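Local coordinates for protein leucine aminopeptidase 1 (Caenorhabditis elegans, PDB 2HB6) that probably acts as a digestive enzyme, a two-metal aminopeptidase of the M17 family that removes N-terminal amino acids, preferably leucine, from peptides, at residues K252-D257 and D334-L339; E329-D334 and K422-G427. The protein carries 1 engineered substitution. All coordinates share one frame; numbering follows the deposited sequence. Where two conformers were deposited one is given.

Contact 1 (K252-D257 and D334-L339); sequences KGVVYD and DAEGRL. With NA (sodium ion), chain G; NA (sodium ion), chain F; SO4 (sulfate ion), chain C.
Lys252, near the end of strand 246-254, comes nearest to Gly337 of helix 337-350, their CA atoms 6.5 Å apart; beyond a corner at Val255, Asp257 stands across from the loop residue Asp334. No hydrogen bond joins the segments directly. Two sodium ions do so, in positions matching the zinc pair inferred by similarity. Asp257 OD2 bridges them, 2.3 Å from the chain G sodium and 2.8 Å from the chain F sodium, while Asn307 ND2 bonds its OD1. Glu336, in one of its two deposited conformers, binds chain F with OE1 and chain G with OE2, its carboxylate turned 65° from that of Asp257. Asp334 binds the chain G ion through O and OD1; Lys264 NZ also bonds OD1. An extended Lys252, CG anti to its own N (chi1 174°), brings NZ within 2.3 Å of the chain F ion, which Asp275 also binds, and 2.8 Å from O1 of a sulfate, probably from the crystallisation liquor. Gly337 N donates to sulfate O4 (3.0 Å), Arg338 N and NE converge on O2, and Arg338 NH2 reaches O3 nearly straight (3.1 Å, 172°). Ala335 CB lies over one guanidinium face. With alanine at Arg338, the sulfate would probably lose the NE and NH2 donors and be held by fewer bonds. The carboxylates probably offset the ions' charge, while Lys252, Arg338 and the backbone N-H groups of Gly337 and Arg338 form an anion pocket, consistent with the bicarbonate site of related leucine aminopeptidases.

Contact 2 (E329-D334 and K422-G427); sequences EINNTD and KNSNLG. With NA (sodium ion), chain G.
Asparagine side chains exchanged between two loops fasten 329-334, which leads into the metal ligand Asp334, to 422-427. The pairing starts from a single parallel bridge, Glu329 with Lys422, where Asn423 N donates to Glu329 O (3.0 Å). The side chains of Glu329 and Lys422 run side by side; Glu329 OE1 lies 3.6 Å from Lys422 CE and is hydrogen-bonded to Ser416 OG. Asn423 then turns its amide into the opposing loop, CG placed between its backbone N and carbonyl carbon (chi1 73°). Its OD1 accepts from Asn331 N (3.0 Å), and its ND2 gives an almost straight bond to Asn332 O (2.9 Å, 171°), with the acceptor in the amide plane. Asn331 answers in the other direction: ND2 reaches Ser424 O (3.0 Å) from well above that carbonyl's plane. The amide planes of Asn331 and Asn423 stand 71° apart, and each amide bonds to backbone of the opposite loop. Leu426 closes the outer end, CD1 against Asn331 O and Leu426 CD2 3.6 Å from Asn332 ND2. Asn425 OD1 makes an Asx turn with Gly427 N. Pro270 of a neighbouring subunit packs on Leu426. Within the chain, Asn423 also bonds through ND2 to Ala335 O and, through its own O, to Arg338 NH1, while Ile330 faces strand 319-321 and Leu339 of helix 337-350.

Overall arrangement
Following the chain, strand 246-254 and the short strand after it supply the first half of contact 1. After 76 intervening residues, among them strand 297-307, the chain reaches 334-339; 329-334 runs straight into it and the two share Asp334. Contact 1 closes the earlier loop; contact 2 closes the next, 87 residues rich in helix that end at 422-427. Because their segments alternate, the two loops cross, with the 329-339 stretch common to both. The contact centres are 13 Å apart, and Leu339 CD2 packs on Asn423 CB between them. Together they tie the central sheet of the catalytic domain, helix 337-350 and the loop before helix 433-442 around the metal site.

Contact 1 (K252-D257 and D334-L339)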
loop_
_atom_site.group_PDB
_atom_site.type_symbol
_atom_site.label_atom_id
_atom_site.label_comp_id
_atom_site.label_asym_id
_atom_site.label_seq_id
_atom_site.Cartn_x
_atom_site.Cartn_y
_atom_site.Cartn_z
ATOM N N LYS A 252 1.834 25.172 20.258
ATOM C CA LYS A 252 2.742 24.429 19.393
ATOM C C LYS A 252 3.028 25.222 18.133
ATOM O O LYS A 252 2.119 25.469 17.325
ATOM C CB LYS A 252 2.140 23.070 19.023
ATOM C CG LYS A 252 2.969 22.276 18.005
ATOM C CD LYS A 252 2.131 21.123 17.442
ATOM C CE LYS A 252 2.879 20.533 16.288
ATOM N NZ LYS A 252 2.291 19.241 15.783
ATOM N N GLY A 253 4.292 25.608 17.964
ATOM C CA GLY A 253 4.697 26.480 16.854
ATOM C C GLY A 253 5.668 25.797 15.916
ATOM O O GLY A 253 6.769 26.305 15.661
ATOM N N VAL A 254 5.252 24.653 15.387
ATOM C CA VAL A 254 6.043 23.938 14.385
ATOM C C VAL A 254 5.818 24.599 13.032
ATOM O O VAL A 254 4.777 24.410 12.395
ATOM C CB VAL A 254 5.711 22.410 14.358
ATOM C CG1 VAL A 254 6.460 21.720 13.213
ATOM C CG2 VAL A 254 6.135 21.766 15.699
ATOM N N VAL A 255 6.779 25.417 12.609
ATOM C CA VAL A 255 6.572 26.250 11.410
ATOM C C VAL A 255 6.474 25.387 10.138
ATOM O O VAL A 255 5.823 25.764 9.167
ATOM C CB VAL A 255 7.668 27.349 11.265
ATOM C CG1 VAL A 255 7.630 28.283 12.483
ATOM C CG2 VAL A 255 9.072 26.735 11.115
ATOM N N TYR A 256 7.114 24.219 10.179
ATOM C CA TYR A 256 6.903 23.174 9.183
ATOM C C TYR A 256 7.276 21.819 9.762
ATOM O O TYR A 256 8.298 21.693 10.426
ATOM C CB TYR A 256 7.782 23.410 7.944
ATOM C CG TYR A 256 7.259 22.633 6.766
ATOM C CD1 TYR A 256 6.233 23.157 5.973
ATOM C CD2 TYR A 256 7.742 21.364 6.472
ATOM C CE1 TYR A 256 5.718 22.452 4.918
ATOM C CE2 TYR A 256 7.243 20.647 5.393
ATOM C CZ TYR A 256 6.239 21.202 4.628
ATOM O OH TYR A 256 5.740 20.513 3.568
ATOM N N ASP A 257 6.456 20.810 9.482
ATOM C CA ASP A 257 6.759 19.436 9.865
ATOM C C ASP A 257 6.896 18.538 8.624
ATOM O O ASP A 257 5.895 18.212 7.991
ATOM C CB ASP A 257 5.613 18.912 10.720
ATOM C CG ASP A 257 5.965 17.638 11.455
ATOM O OD1 ASP A 257 7.127 17.179 11.437
ATOM O OD2 ASP A 257 5.038 17.104 12.093
ATOM N N ASP A 334 7.674 11.834 13.571
ATOM C CA ASP A 334 6.436 12.540 13.226
ATOM C C ASP A 334 5.507 12.759 14.436
ATOM O O ASP A 334 4.384 13.251 14.295
ATOM C CB ASP A 334 5.697 11.794 12.113
ATOM C CG ASP A 334 4.706 12.682 11.366
ATOM O OD1 ASP A 334 4.808 13.926 11.471
ATOM O OD2 ASP A 334 3.803 12.139 10.703
ATOM N N ALA A 335 5.973 12.423 15.629
ATOM C CA ALA A 335 5.226 12.740 16.838
ATOM C C ALA A 335 6.040 13.688 17.711
ATOM O O ALA A 335 6.220 13.457 18.910
ATOM C CB ALA A 335 4.869 11.462 17.586
ATOM N N GLU A 336 6.532 14.765 17.095
ATOM C CA GLU A 336 7.531 15.680 17.675
ATOM C C GLU A 336 6.910 16.876 18.391
ATOM O O GLU A 336 7.510 17.464 19.289
ATOM C CB GLU A 336 8.457 16.195 16.561
ATOM C CG GLU A 336 7.944 17.437 15.793
ATOM C CD GLU A 336 6.688 17.176 14.984
ATOM O OE1 GLU A 336 5.868 18.121 14.822
ATOM O OE2 GLU A 336 6.486 16.025 14.522
ATOM N N GLY A 337 5.707 17.256 17.952
ATOM C CA GLY A 337 4.998 18.376 18.516
ATOM C C GLY A 337 4.762 18.209 20.002
ATOM O O GLY A 337 4.914 19.143 20.778
ATOM N N ARG A 338 4.415 16.994 20.406
ATOM C CA ARG A 338 4.159 16.732 21.799
ATOM C C ARG A 338 5.454 16.851 22.615
ATOM O O ARG A 338 5.401 17.158 23.811
ATOM C CB ARG A 338 3.507 15.346 21.959
ATOM C CG ARG A 338 4.378 14.172 21.462
ATOM C CD ARG A 338 3.525 12.908 21.261
ATOM N NE ARG A 338 2.720 12.993 20.045
ATOM C CZ ARG A 338 2.010 11.985 19.543
ATOM N NH1 ARG A 338 2.001 10.824 20.161
ATOM N NH2 ARG A 338 1.313 12.142 18.426
ATOM N N LEU A 339 6.614 16.617 21.988
ATOM C CA LEU A 339 7.883 16.737 22.726
ATOM C C LEU A 339 8.138 18.202 23.108
ATOM O O LEU A 339 8.513 18.505 24.241
ATOM C CB LEU A 339 9.069 16.206 21.912
ATOM C CG LEU A 339 9.102 14.695 21.605
ATOM C CD1 LEU A 339 10.243 14.359 20.646
ATOM C CD2 LEU A 339 9.235 13.908 22.887
HETATM NA NA NA G . 3.928 15.782 13.558
HETATM NA NA NA F . 3.721 18.478 14.129
HETATM S S SO4 C . 2.656 15.829 17.326
HETATM O O1 SO4 C . 2.076 17.142 17.572
HETATM O O2 SO4 C . 3.296 15.278 18.509
HETATM O O3 SO4 C . 1.617 14.845 16.999
HETATM O O4 SO4 C . 3.609 15.992 16.258
HETATM O O HOH W 1 1.214 14.726 13.140
#

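Contact 2 (E329-D334 and K422-G427)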
loop_
_atom_site.group_PDB
_atom_site.type_symbol
_atom_site.label_atom_id
_atom_site.label_comp_id
_atom_site.label_asym_id
_atom_site.label_seq_id
_atom_site.Cartn_x
_atom_site.Cartn_y
_atom_site.Cartn_z
ATOM N N GLU A 329 12.170 8.098 24.931
ATOM C CA GLU A 329 12.625 7.341 23.767
ATOM C C GLU A 329 11.755 7.749 22.575
ATOM O O GLU A 329 10.526 7.578 22.582
ATOM C CB GLU A 329 12.527 5.834 24.028
ATOM C CG GLU A 329 12.883 4.978 22.831
ATOM C CD GLU A 329 12.750 3.477 23.090
ATOM O OE1 GLU A 329 12.172 3.051 24.119
ATOM O OE2 GLU A 329 13.251 2.717 22.241
ATOM N N ILE A 330 12.399 8.309 21.561
ATOM C CA ILE A 330 11.686 8.767 20.378
ATOM C C ILE A 330 11.577 7.563 19.459
ATOM O O ILE A 330 12.572 7.120 18.913
ATOM C CB ILE A 330 12.423 9.927 19.671
ATOM C CG1 ILE A 330 12.529 11.139 20.612
ATOM C CG2 ILE A 330 11.681 10.333 18.372
ATOM C CD1 ILE A 330 13.481 12.245 20.108
ATOM N N ASN A 331 10.373 7.009 19.319
ATOM C CA ASN A 331 10.153 5.948 18.313
ATOM C C ASN A 331 9.428 6.465 17.074
ATOM O O ASN A 331 9.184 5.732 16.121
ATOM C CB ASN A 331 9.431 4.744 18.928
ATOM C CG ASN A 331 8.024 5.077 19.392
ATOM O OD1 ASN A 331 7.701 6.233 19.685
ATOM N ND2 ASN A 331 7.179 4.061 19.463
ATOM N N ASN A 332 9.097 7.752 17.092
ATOM C CA ASN A 332 8.308 8.367 16.028
ATOM C C ASN A 332 8.677 9.854 15.869
ATOM O O ASN A 332 8.236 10.701 16.641
ATOM C CB ASN A 332 6.809 8.206 16.333
ATOM C CG ASN A 332 5.898 8.679 15.182
ATOM O OD1 ASN A 332 6.358 9.250 14.195
ATOM N ND2 ASN A 332 4.598 8.428 15.317
ATOM N N THR A 333 9.463 10.177 14.846
ATOM C CA THR A 333 9.863 11.565 14.628
ATOM C C THR A 333 8.724 12.455 14.102
ATOM O O THR A 333 8.807 13.683 14.180
ATOM C CB THR A 333 11.063 11.678 13.670
ATOM O OG1 THR A 333 10.677 11.191 12.386
ATOM C CG2 THR A 333 12.262 10.882 14.198
ATOM N N ASP A 334 7.674 11.834 13.571
ATOM C CA ASP A 334 6.436 12.540 13.226
ATOM C C ASP A 334 5.507 12.759 14.436
ATOM O O ASP A 334 4.384 13.251 14.295
ATOM C CB ASP A 334 5.697 11.794 12.113
ATOM C CG ASP A 334 4.706 12.682 11.366
ATOM O OD1 ASP A 334 4.808 13.926 11.471
ATOM O OD2 ASP A 334 3.803 12.139 10.703
ATOM N N LYS A 422 8.144 6.265 25.897
ATOM C CA LYS A 422 8.268 6.533 24.459
ATOM C C LYS A 422 7.422 7.760 24.154
ATOM O O LYS A 422 6.535 8.107 24.933
ATOM C CB LYS A 422 7.745 5.342 23.637
ATOM C CG LYS A 422 8.588 4.073 23.790
ATOM C CD LYS A 422 8.185 2.974 22.804
ATOM C CE LYS A 422 9.042 1.710 22.995
ATOM N NZ LYS A 422 8.704 0.663 21.962
ATOM N N ASN A 423 7.666 8.410 23.022
ATOM C CA ASN A 423 6.825 9.534 22.641
ATOM C C ASN A 423 5.530 9.133 21.935
ATOM O O ASN A 423 4.595 9.923 21.869
ATOM C CB ASN A 423 7.605 10.598 21.854
ATOM C CG ASN A 423 7.938 10.167 20.424
ATOM O OD1 ASN A 423 8.370 9.038 20.181
ATOM N ND2 ASN A 423 7.759 11.080 19.478
ATOM N N SER A 424 5.458 7.893 21.446
ATOM C CA SER A 424 4.288 7.449 20.699
ATOM C C SER A 424 4.184 5.935 20.761
ATOM O O SER A 424 5.087 5.257 21.265
ATOM C CB SER A 424 4.328 7.944 19.243
ATOM O OG SER A 424 4.902 6.985 18.379
ATOM N N ASN A 425 3.053 5.416 20.298
ATOM C CA ASN A 425 2.860 3.983 20.145
ATOM C C ASN A 425 2.532 3.735 18.674
ATOM O O ASN A 425 1.603 4.326 18.126
ATOM C CB ASN A 425 1.723 3.501 21.069
ATOM C CG ASN A 425 1.558 1.974 21.058
ATOM O OD1 ASN A 425 1.393 1.366 20.002
ATOM N ND2 ASN A 425 1.602 1.357 22.239
ATOM N N LEU A 426 3.293 2.858 18.034
ATOM C CA LEU A 426 3.180 2.711 16.590
ATOM C C LEU A 426 2.222 1.608 16.185
ATOM O O LEU A 426 1.983 1.399 14.995
ATOM C CB LEU A 426 4.550 2.481 15.956
ATOM C CG LEU A 426 5.479 3.691 16.010
ATOM C CD1 LEU A 426 6.829 3.289 15.451
ATOM C CD2 LEU A 426 4.875 4.851 15.224
ATOM N N GLY A 427 1.678 0.906 17.173
ATOM C CA GLY A 427 0.723 -0.151 16.908
ATOM C C GLY A 427 -0.603 0.085 17.588
ATOM O O GLY A 427 -1.171 1.187 17.541
HETATM NA NA NA G . 3.928 15.782 13.558
HETATM O O HOH W 1 1.214 14.726 13.140
#